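Local coordinates for protein digeranylgeranylglycerophospholipid reductase (Sulfolobus acidocaldarius, PDB 4OPC) that reduces the double bonds of the geranylgeranyl chains of archaeal membrane lipid precursors with the help of a bound FAD, at residues G29-L34 against G114-D119; T122-I127 against F139-N144; K418-L423 against R439-V444. One frame throughout, in Å; residues are numbered along the deposited sequence. Where two conformers were deposited one is given.

Contact 1 (G29-L34 against G114-D119)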
# COMPACT_ATOMS: atom_id res chain seq x y z
N GLY A 29 -13.42 9.34 24.04
CA GLY A 29 -13.19 10.43 24.98
C GLY A 29 -11.83 11.10 24.83
O GLY A 29 -11.45 11.92 25.66
N LEU A 30 -11.10 10.75 23.77
CA LEU A 30 -9.84 11.42 23.47
C LEU A 30 -10.09 12.71 22.69
O LEU A 30 -11.10 12.84 22.01
CB LEU A 30 -8.93 10.51 22.64
CG LEU A 30 -8.37 9.25 23.32
CD1 LEU A 30 -7.63 8.41 22.30
CD2 LEU A 30 -7.46 9.60 24.49
N LYS A 31 -9.18 13.66 22.84
CA LYS A 31 -9.25 14.90 22.05
C LYS A 31 -8.32 14.73 20.86
O LYS A 31 -7.09 14.71 21.01
CB LYS A 31 -8.83 16.11 22.89
CG LYS A 31 -9.10 17.44 22.21
CD LYS A 31 -8.70 18.62 23.07
CE LYS A 31 -8.91 19.93 22.33
NZ LYS A 31 -10.33 20.10 21.91
N ILE A 32 -8.90 14.57 19.68
CA ILE A 32 -8.17 14.20 18.48
C ILE A 32 -8.39 15.24 17.40
O ILE A 32 -9.51 15.68 17.18
CB ILE A 32 -8.66 12.84 17.94
CG1 ILE A 32 -8.55 11.76 19.02
CG2 ILE A 32 -7.87 12.43 16.68
CD1 ILE A 32 -9.37 10.51 18.74
N LEU A 33 -7.29 15.63 16.75
CA LEU A 33 -7.36 16.51 15.60
C LEU A 33 -6.77 15.80 14.39
O LEU A 33 -5.67 15.25 14.47
CB LEU A 33 -6.54 17.78 15.85
CG LEU A 33 -6.45 18.76 14.67
CD1 LEU A 33 -7.82 19.28 14.26
CD2 LEU A 33 -5.51 19.92 15.00
N LEU A 34 -7.50 15.81 13.29
CA LEU A 34 -6.93 15.36 12.02
C LEU A 34 -6.87 16.55 11.07
O LEU A 34 -7.80 17.34 10.98
CB LEU A 34 -7.76 14.23 11.41
CG LEU A 34 -7.31 13.61 10.08
CD1 LEU A 34 -7.74 12.15 10.03
CD2 LEU A 34 -7.87 14.35 8.87
N GLY A 114 -16.65 12.62 17.38
CA GLY A 114 -15.80 13.39 18.27
C GLY A 114 -14.47 13.88 17.74
O GLY A 114 -13.81 14.68 18.41
N VAL A 115 -14.04 13.42 16.57
CA VAL A 115 -12.75 13.83 16.02
C VAL A 115 -12.88 15.20 15.36
O VAL A 115 -13.83 15.45 14.61
CB VAL A 115 -12.21 12.80 15.00
CG1 VAL A 115 -10.91 13.28 14.36
CG2 VAL A 115 -12.02 11.45 15.69
N GLU A 116 -11.97 16.11 15.68
CA GLU A 116 -11.94 17.41 15.02
C GLU A 116 -11.15 17.30 13.72
O GLU A 116 -10.12 16.64 13.68
CB GLU A 116 -11.32 18.47 15.94
CG GLU A 116 -11.43 19.87 15.39
CD GLU A 116 -11.07 20.94 16.41
OE1 GLU A 116 -10.59 20.60 17.50
OE2 GLU A 116 -11.30 22.13 16.10
N ILE A 117 -11.65 17.94 12.66
CA ILE A 117 -11.00 17.89 11.35
C ILE A 117 -10.81 19.28 10.77
O ILE A 117 -11.77 20.04 10.65
CB ILE A 117 -11.82 17.06 10.36
CG1 ILE A 117 -12.02 15.64 10.90
CG2 ILE A 117 -11.14 17.04 8.97
CD1 ILE A 117 -12.77 14.72 9.97
N TRP A 118 -9.57 19.61 10.41
CA TRP A 118 -9.29 20.85 9.69
C TRP A 118 -8.77 20.53 8.30
O TRP A 118 -7.69 19.96 8.15
CB TRP A 118 -8.25 21.70 10.43
CG TRP A 118 -8.59 22.10 11.85
CD1 TRP A 118 -9.79 21.97 12.50
CD2 TRP A 118 -7.68 22.67 12.80
NE1 TRP A 118 -9.68 22.42 13.79
CE2 TRP A 118 -8.40 22.86 14.00
CE3 TRP A 118 -6.34 23.04 12.75
CZ2 TRP A 118 -7.81 23.40 15.14
CZ3 TRP A 118 -5.75 23.57 13.88
CH2 TRP A 118 -6.49 23.75 15.06
N ASP A 119 -9.56 20.88 7.29
CA ASP A 119 -9.12 20.73 5.90
C ASP A 119 -8.31 21.96 5.48
O ASP A 119 -8.22 22.96 6.21
CB ASP A 119 -10.30 20.47 4.95
CG ASP A 119 -11.17 21.71 4.71
OD1 ASP A 119 -11.24 22.60 5.59
OD2 ASP A 119 -11.82 21.79 3.65
O HOH W 1 -11.72 13.39 19.49
O HOH W 2 -11.54 16.07 19.59
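Lys31 and Glu116 face each other at the start of the contact: Lys31 turns its CB from the partner segment, yet its extended chain brings NZ to 4.4 Å from Glu116 OE1, a loose pairing of opposite charges; that oxygen is hydrogen-bonded to Tyr7. At Ile32 the parallel ladder starts, Glu116 N donating a hydrogen bond to Ile32 O (2.9 Å), while CG2 and CD1 of Ile32 rest on the two methyls of Val115. A water accepts from Ile32 N and lies within reach of Leu30 O and Gly114 O. Leu33 carries the aromatic contact. CG is anti to the backbone N (chi1 176°), and chi2 of 61° then sets CD1 over the five-membered ring of Trp118, 3.5 Å from its centroid and 4° off the normal, and CD2 lies above the six-membered ring. The indole is fixed in rotation by NE1, which donates to Glu116 OE2 at 2.8 Å from above the carboxylate plane. Leu34 closes the ladder, its N bonded to Glu116 O (2.8 Å) and its O to Trp118 N (2.9 Å). Strand 116-118 is the outermost strand of the Rossmann-type sheet, next to 32-35, which pairs in turn with 9-12; helix 16-25 packs on Ile32 and Leu34, and strand 132-140 meets Leu33 and Trp118 through Leu138.

Contact 2 (T122-I127 against F139-N144). With FDA (dihydroflavine-adenine dinucleotide), chain B.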
# COMPACT_ATOMS: atom_id res chain seq x y z
N THR A 122 -2.02 22.27 6.52
CA THR A 122 -0.80 21.51 6.32
C THR A 122 0.05 21.53 7.58
O THR A 122 0.28 22.58 8.19
CB THR A 122 0.01 22.10 5.16
OG1 THR A 122 -0.79 22.09 3.96
CG2 THR A 122 1.28 21.29 4.91
N ALA A 123 0.50 20.35 8.00
CA ALA A 123 1.51 20.27 9.05
C ALA A 123 2.85 20.63 8.42
O ALA A 123 3.37 19.89 7.57
CB ALA A 123 1.53 18.89 9.69
N MET A 124 3.38 21.78 8.81
CA MET A 124 4.56 22.35 8.18
C MET A 124 5.85 21.86 8.79
O MET A 124 6.84 21.67 8.09
CB MET A 124 4.51 23.87 8.26
CG MET A 124 3.49 24.48 7.32
SD MET A 124 3.84 24.09 5.58
CE MET A 124 2.60 25.07 4.72
N LYS A 125 5.87 21.68 10.10
CA LYS A 125 7.08 21.15 10.72
C LYS A 125 6.78 20.50 12.05
O LYS A 125 5.82 20.86 12.74
CB LYS A 125 8.15 22.23 10.86
CG LYS A 125 7.86 23.26 11.90
CD LYS A 125 9.01 24.25 12.01
CE LYS A 125 8.62 25.46 12.84
NZ LYS A 125 9.75 26.41 13.04
N PRO A 126 7.59 19.51 12.43
CA PRO A 126 7.43 18.87 13.73
C PRO A 126 7.82 19.77 14.88
O PRO A 126 8.69 20.65 14.75
CB PRO A 126 8.42 17.70 13.68
CG PRO A 126 8.66 17.47 12.22
CD PRO A 126 8.59 18.82 11.59
N ILE A 127 7.16 19.58 16.01
CA ILE A 127 7.69 20.04 17.28
C ILE A 127 8.47 18.85 17.80
O ILE A 127 7.91 17.77 18.00
CB ILE A 127 6.59 20.43 18.28
CG1 ILE A 127 5.69 21.51 17.69
CG2 ILE A 127 7.21 20.89 19.60
CD1 ILE A 127 4.45 21.75 18.50
N PHE A 139 -0.29 25.17 9.32
CA PHE A 139 -0.80 26.33 8.62
C PHE A 139 -2.18 26.01 8.07
O PHE A 139 -2.32 25.18 7.16
CB PHE A 139 0.15 26.79 7.51
CG PHE A 139 -0.28 28.08 6.88
CD1 PHE A 139 -0.81 29.09 7.65
CD2 PHE A 139 -0.17 28.26 5.52
CE1 PHE A 139 -1.22 30.28 7.07
CE2 PHE A 139 -0.58 29.44 4.94
CZ PHE A 139 -1.10 30.44 5.72
N ASN A 140 -3.19 26.65 8.65
CA ASN A 140 -4.58 26.47 8.26
C ASN A 140 -4.91 27.53 7.22
O ASN A 140 -5.00 28.71 7.54
CB ASN A 140 -5.46 26.62 9.50
CG ASN A 140 -6.94 26.38 9.22
OD1 ASN A 140 -7.44 26.61 8.13
ND2 ASN A 140 -7.65 25.90 10.24
N ARG A 141 -5.10 27.10 5.97
CA ARG A 141 -5.37 28.02 4.87
C ARG A 141 -6.84 28.40 4.71
O ARG A 141 -7.19 29.23 3.87
CB ARG A 141 -4.82 27.48 3.55
CG ARG A 141 -3.32 27.67 3.40
CD ARG A 141 -2.84 27.22 2.04
NE ARG A 141 -1.46 27.62 1.80
CZ ARG A 141 -0.40 26.95 2.25
NH1 ARG A 141 -0.56 25.83 2.96
NH2 ARG A 141 0.82 27.38 1.98
N ARG A 142 -7.70 27.78 5.51
CA ARG A 142 -9.10 28.23 5.62
C ARG A 142 -9.18 29.50 6.46
O ARG A 142 -9.80 30.47 6.06
CB ARG A 142 -10.00 27.18 6.26
CG ARG A 142 -10.26 25.93 5.43
CD ARG A 142 -10.77 26.26 4.04
NE ARG A 142 -11.36 25.08 3.42
CZ ARG A 142 -11.91 25.08 2.21
NH1 ARG A 142 -11.92 26.18 1.47
NH2 ARG A 142 -12.46 23.97 1.73
N THR A 143 -8.56 29.46 7.63
CA THR A 143 -8.61 30.59 8.56
C THR A 143 -7.40 31.50 8.41
O THR A 143 -7.33 32.55 9.05
CB THR A 143 -8.66 30.10 10.01
OG1 THR A 143 -7.46 29.38 10.31
CG2 THR A 143 -9.85 29.18 10.23
N ASN A 144 -6.45 31.11 7.56
CA ASN A 144 -5.22 31.86 7.36
C ASN A 144 -4.45 32.09 8.67
O ASN A 144 -4.07 33.21 9.00
CB ASN A 144 -5.51 33.19 6.67
CG ASN A 144 -4.25 33.87 6.17
OD1 ASN A 144 -3.27 33.21 5.83
ND2 ASN A 144 -4.27 35.20 6.15
PA FDA B . -2.85 9.08 0.67
O1A FDA B . -1.80 9.59 -0.24
O2A FDA B . -4.13 8.56 0.03
O5B FDA B . -3.25 10.22 1.69
C5B FDA B . -2.24 11.08 2.26
C4B FDA B . -2.92 12.36 2.68
O4B FDA B . -2.00 13.17 3.44
C3B FDA B . -3.43 13.23 1.52
O3B FDA B . -4.83 13.43 1.61
C2B FDA B . -2.58 14.51 1.63
O2B FDA B . -3.30 15.67 1.26
C1B FDA B . -2.23 14.52 3.11
N9A FDA B . -1.02 15.24 3.50
C8A FDA B . 0.26 14.99 3.08
N7A FDA B . 1.17 15.74 3.66
C5A FDA B . 0.43 16.52 4.54
C6A FDA B . 0.81 17.49 5.50
N6A FDA B . 2.08 17.81 5.77
N1A FDA B . -0.16 18.04 6.24
C2A FDA B . -1.43 17.70 6.01
N3A FDA B . -1.91 16.77 5.17
C4A FDA B . -0.91 16.20 4.48
N1 FDA B . -4.40 0.36 -3.62
C2 FDA B . -5.48 -0.48 -3.53
O2 FDA B . -5.80 -0.99 -2.46
N3 FDA B . -6.20 -0.70 -4.67
C4 FDA B . -5.89 -0.26 -5.95
O4 FDA B . -6.70 -0.42 -6.86
C4X FDA B . -4.74 0.55 -6.00
N5 FDA B . -4.35 1.08 -7.19
C5X FDA B . -3.45 2.12 -7.24
C6 FDA B . -3.27 2.85 -8.41
C7 FDA B . -2.43 3.95 -8.45
C7M FDA B . -2.37 4.78 -9.71
C8 FDA B . -1.72 4.33 -7.30
C8M FDA B . -0.86 5.57 -7.30
C9 FDA B . -1.89 3.59 -6.12
C9A FDA B . -2.76 2.51 -6.07
N10 FDA B . -2.99 1.77 -4.89
C10 FDA B . -4.05 0.89 -4.84
C1' FDA B . -2.33 2.13 -3.61
C2' FDA B . -3.27 2.99 -2.74
O2' FDA B . -3.89 4.01 -3.53
C3' FDA B . -2.49 3.65 -1.61
O3' FDA B . -1.68 2.66 -0.99
C4' FDA B . -3.35 4.27 -0.50
O4' FDA B . -4.39 5.09 -1.03
C5' FDA B . -2.51 5.06 0.47
O5' FDA B . -3.35 5.72 1.44
P FDA B . -2.71 6.75 2.47
O1P FDA B . -3.82 7.22 3.32
O2P FDA B . -1.48 6.18 3.15
O3P FDA B . -2.15 7.94 1.56
O HOH W 3 -2.70 24.12 3.84
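Thr122 and Phe139 form an antiparallel hydrogen-bonded pair, Thr122 N to Phe139 O at 3.0 Å and Phe139 N to Thr122 O at 2.9 Å. Their side chains emerge on the same face of the sheet, and the ends of Met124 and Arg141 meet beside them. The hydroxyl of Thr122 is hydrogen-bonded to Ser37, and a water 2.8 Å from Thr122 OG1 also accepts a hydrogen bond from Arg141 NH1, so threonine and arginine are linked through solvent. The methyl CG2 of Thr122 instead approaches the adenine of the dihydroflavin cofactor, 3.7 Å from N6A.

Met124 is bent at chi2 (-61°) and lies beside Phe139, the two side chains pointing the same way. CG and CE of Met124 both touch Phe139 CB, and the same CE meets the guanidinium of Arg141 at its edge, 3.7 Å from NH1. CG of Phe139 is anti to the backbone N (chi1 -174°), and the ring beyond it leads away from the other strand. Its CD2 lies 3.5 Å above the guanidinium plane of Arg141, over the centre, while NH2 of Arg141 lies at the phenyl edge. The phenyl thus turns its CD2 rim onto one face of the guanidinium, with the methionine methyl and the water at the guanidinium edge.

Beyond the strand, Asn140 OD1 accepts from the backbone N of both Arg142 and Thr143, the first bond closing an Asx turn and the two together an Asx motif, where the chain bends toward strand 145-150. A classic beta bulge places Met124 and Lys125 together opposite Val137. This is a beta hairpin, strands 121-129 and 132-140, whose Ala123 reads the adenine edge of the FAD site: its N binds N1A and its O receives N6A, both at 3.0 Å.

Contact 3 (K418-L423 against R439-V444)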
# COMPACT_ATOMS: atom_id res chain seq x y z
N LYS A 418 10.85 -17.69 2.86
CA LYS A 418 10.66 -18.33 4.15
C LYS A 418 11.60 -17.72 5.19
O LYS A 418 11.19 -17.44 6.31
CB LYS A 418 10.91 -19.84 4.02
CG LYS A 418 10.79 -20.62 5.32
CD LYS A 418 10.87 -22.12 5.05
CE LYS A 418 10.95 -22.92 6.34
NZ LYS A 418 9.87 -22.54 7.29
N LYS A 419 12.85 -17.48 4.79
CA LYS A 419 13.85 -16.91 5.69
C LYS A 419 13.47 -15.51 6.17
O LYS A 419 13.55 -15.21 7.37
CB LYS A 419 15.22 -16.86 5.01
CG LYS A 419 16.28 -16.23 5.88
CD LYS A 419 17.68 -16.64 5.47
CE LYS A 419 18.70 -16.19 6.51
NZ LYS A 419 20.09 -16.59 6.15
N ILE A 420 13.06 -14.65 5.26
CA ILE A 420 12.68 -13.31 5.67
C ILE A 420 11.38 -13.34 6.49
O ILE A 420 11.25 -12.60 7.46
CB ILE A 420 12.65 -12.32 4.47
CG1 ILE A 420 12.82 -10.88 4.96
CG2 ILE A 420 11.38 -12.49 3.65
CD1 ILE A 420 12.95 -9.87 3.83
N LYS A 421 10.46 -14.23 6.15
CA LYS A 421 9.21 -14.32 6.89
C LYS A 421 9.50 -14.68 8.35
O LYS A 421 8.94 -14.07 9.27
CB LYS A 421 8.25 -15.33 6.28
CG LYS A 421 6.83 -15.26 6.85
CD LYS A 421 5.83 -14.81 5.81
CE LYS A 421 4.41 -14.93 6.32
NZ LYS A 421 4.04 -16.34 6.59
N GLU A 422 10.40 -15.63 8.54
CA GLU A 422 10.83 -16.05 9.87
C GLU A 422 11.49 -14.91 10.66
O GLU A 422 11.26 -14.78 11.86
CB GLU A 422 11.75 -17.26 9.79
CG GLU A 422 11.05 -18.53 9.32
CD GLU A 422 12.00 -19.70 9.14
OE1 GLU A 422 13.22 -19.50 9.29
OE2 GLU A 422 11.51 -20.81 8.85
N LEU A 423 12.31 -14.11 9.99
CA LEU A 423 12.91 -12.95 10.65
C LEU A 423 11.81 -12.01 11.13
O LEU A 423 11.90 -11.47 12.23
CB LEU A 423 13.85 -12.19 9.71
CG LEU A 423 15.30 -12.66 9.67
CD1 LEU A 423 16.06 -11.90 8.60
CD2 LEU A 423 15.96 -12.45 11.03
N ARG A 439 19.83 -5.19 10.44
CA ARG A 439 21.02 -5.59 9.69
C ARG A 439 20.87 -7.02 9.16
O ARG A 439 21.30 -7.31 8.05
CB ARG A 439 22.29 -5.42 10.54
CG ARG A 439 22.60 -3.95 10.83
CD ARG A 439 23.95 -3.76 11.52
NE ARG A 439 23.93 -4.19 12.92
CZ ARG A 439 23.59 -3.41 13.94
NH1 ARG A 439 23.23 -2.15 13.72
NH2 ARG A 439 23.61 -3.88 15.18
N GLU A 440 20.23 -7.89 9.93
CA GLU A 440 19.94 -9.24 9.45
C GLU A 440 19.03 -9.21 8.22
O GLU A 440 19.27 -9.94 7.25
CB GLU A 440 19.27 -10.08 10.53
CG GLU A 440 20.16 -10.50 11.67
CD GLU A 440 19.46 -11.48 12.59
OE1 GLU A 440 18.85 -11.03 13.59
OE2 GLU A 440 19.49 -12.70 12.31
N VAL A 441 18.00 -8.37 8.26
CA VAL A 441 17.07 -8.29 7.15
C VAL A 441 17.77 -7.73 5.91
O VAL A 441 17.64 -8.27 4.81
CB VAL A 441 15.84 -7.41 7.49
CG1 VAL A 441 14.95 -7.26 6.27
CG2 VAL A 441 15.06 -8.03 8.65
N ASP A 442 18.53 -6.65 6.11
CA ASP A 442 19.30 -6.04 5.03
C ASP A 442 20.23 -7.06 4.39
O ASP A 442 20.36 -7.10 3.17
CB ASP A 442 20.09 -4.83 5.53
CG ASP A 442 19.21 -3.61 5.76
OD1 ASP A 442 18.13 -3.52 5.14
OD2 ASP A 442 19.62 -2.72 6.53
N ASN A 443 20.88 -7.88 5.21
CA ASN A 443 21.78 -8.90 4.67
C ASN A 443 21.05 -9.93 3.79
O ASN A 443 21.54 -10.31 2.73
CB ASN A 443 22.58 -9.60 5.78
CG ASN A 443 23.62 -8.69 6.40
OD1 ASN A 443 23.96 -7.64 5.84
ND2 ASN A 443 24.13 -9.08 7.56
N VAL A 444 19.87 -10.35 4.23
CA VAL A 444 19.07 -11.28 3.44
C VAL A 444 18.74 -10.67 2.08
O VAL A 444 18.86 -11.31 1.04
CB VAL A 444 17.76 -11.68 4.17
CG1 VAL A 444 16.81 -12.41 3.23
CG2 VAL A 444 18.07 -12.51 5.40
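Leu423 and Val444 make the central apolar contact between two nearly antiparallel helices, their axes 10.4 Å apart at closest approach and 170° between directions. The two side chains slide past each other in opposite directions, and Leu423 CD1 comes to 3.8 Å from Val444 CG2. That same leucine methyl also rests against Val441 CG2 at 4.0 Å, so it touches both valines, which lie one helical turn apart. Deeper in the interface, Ile420 crosses Val441 at about a right angle and sets CD1 4.1 Å from Val441 CG1, while its CB faces Val444 CG1. In Ile420, CG1 anti to the backbone N (chi1 -157°) carries the branch whose CD1 meets Val441.

Two charged residues contribute aliphatic or mixed contacts at the margin. Lys419 is stretched out beyond CG and passes its methylenes obliquely across Val444 CG2, CE nearest at 3.9 Å. The carboxylate end of Glu440 meets the other methyl of the leucine, Leu423 CD2 to Glu440 OE2 being 3.8 Å. An alanine in place of Leu423 would probably leave a gap between the helices, with Val444 CG2 and Val441 CG2 deprived of their shared methyl neighbour.

No hydrogen bond or salt bridge joins the two segments. Polar bonds within and around them include the salt bridge Lys418 NZ to Glu422 OE2 (2.8 Å) and Trp437 NE1 donating to Leu423 O.

Ile420 continues the apolar layer onto Ala346 and Ile350 of helix 332-357. The arrangement is that of an antiparallel helical hairpin, 410-425 and 434-452, which ends the chain and lies away from the annotated cofactor and lipid sites.

Contacts 1 and 2 are neighbours, their centres 15 Å apart, and follow one another along the chain as strand 116-118 leads into strand 121-129. They touch directly: Asp119 OD2 forms a salt bridge with Arg142 NH2 (3.0 Å), and the Trp118 ring packs on Asn140. Both sit at the adenine end of the FAD, contact 2 binding it directly and contact 1 staying farther back, with the Leu34 side chain about 7 Å from the cofactor. Contact 3 is remote, its centre 39 Å from that of contact 1 and 40 Å from that of contact 2; its nearest atoms stay about 30 and 24 Å from theirs, respectively.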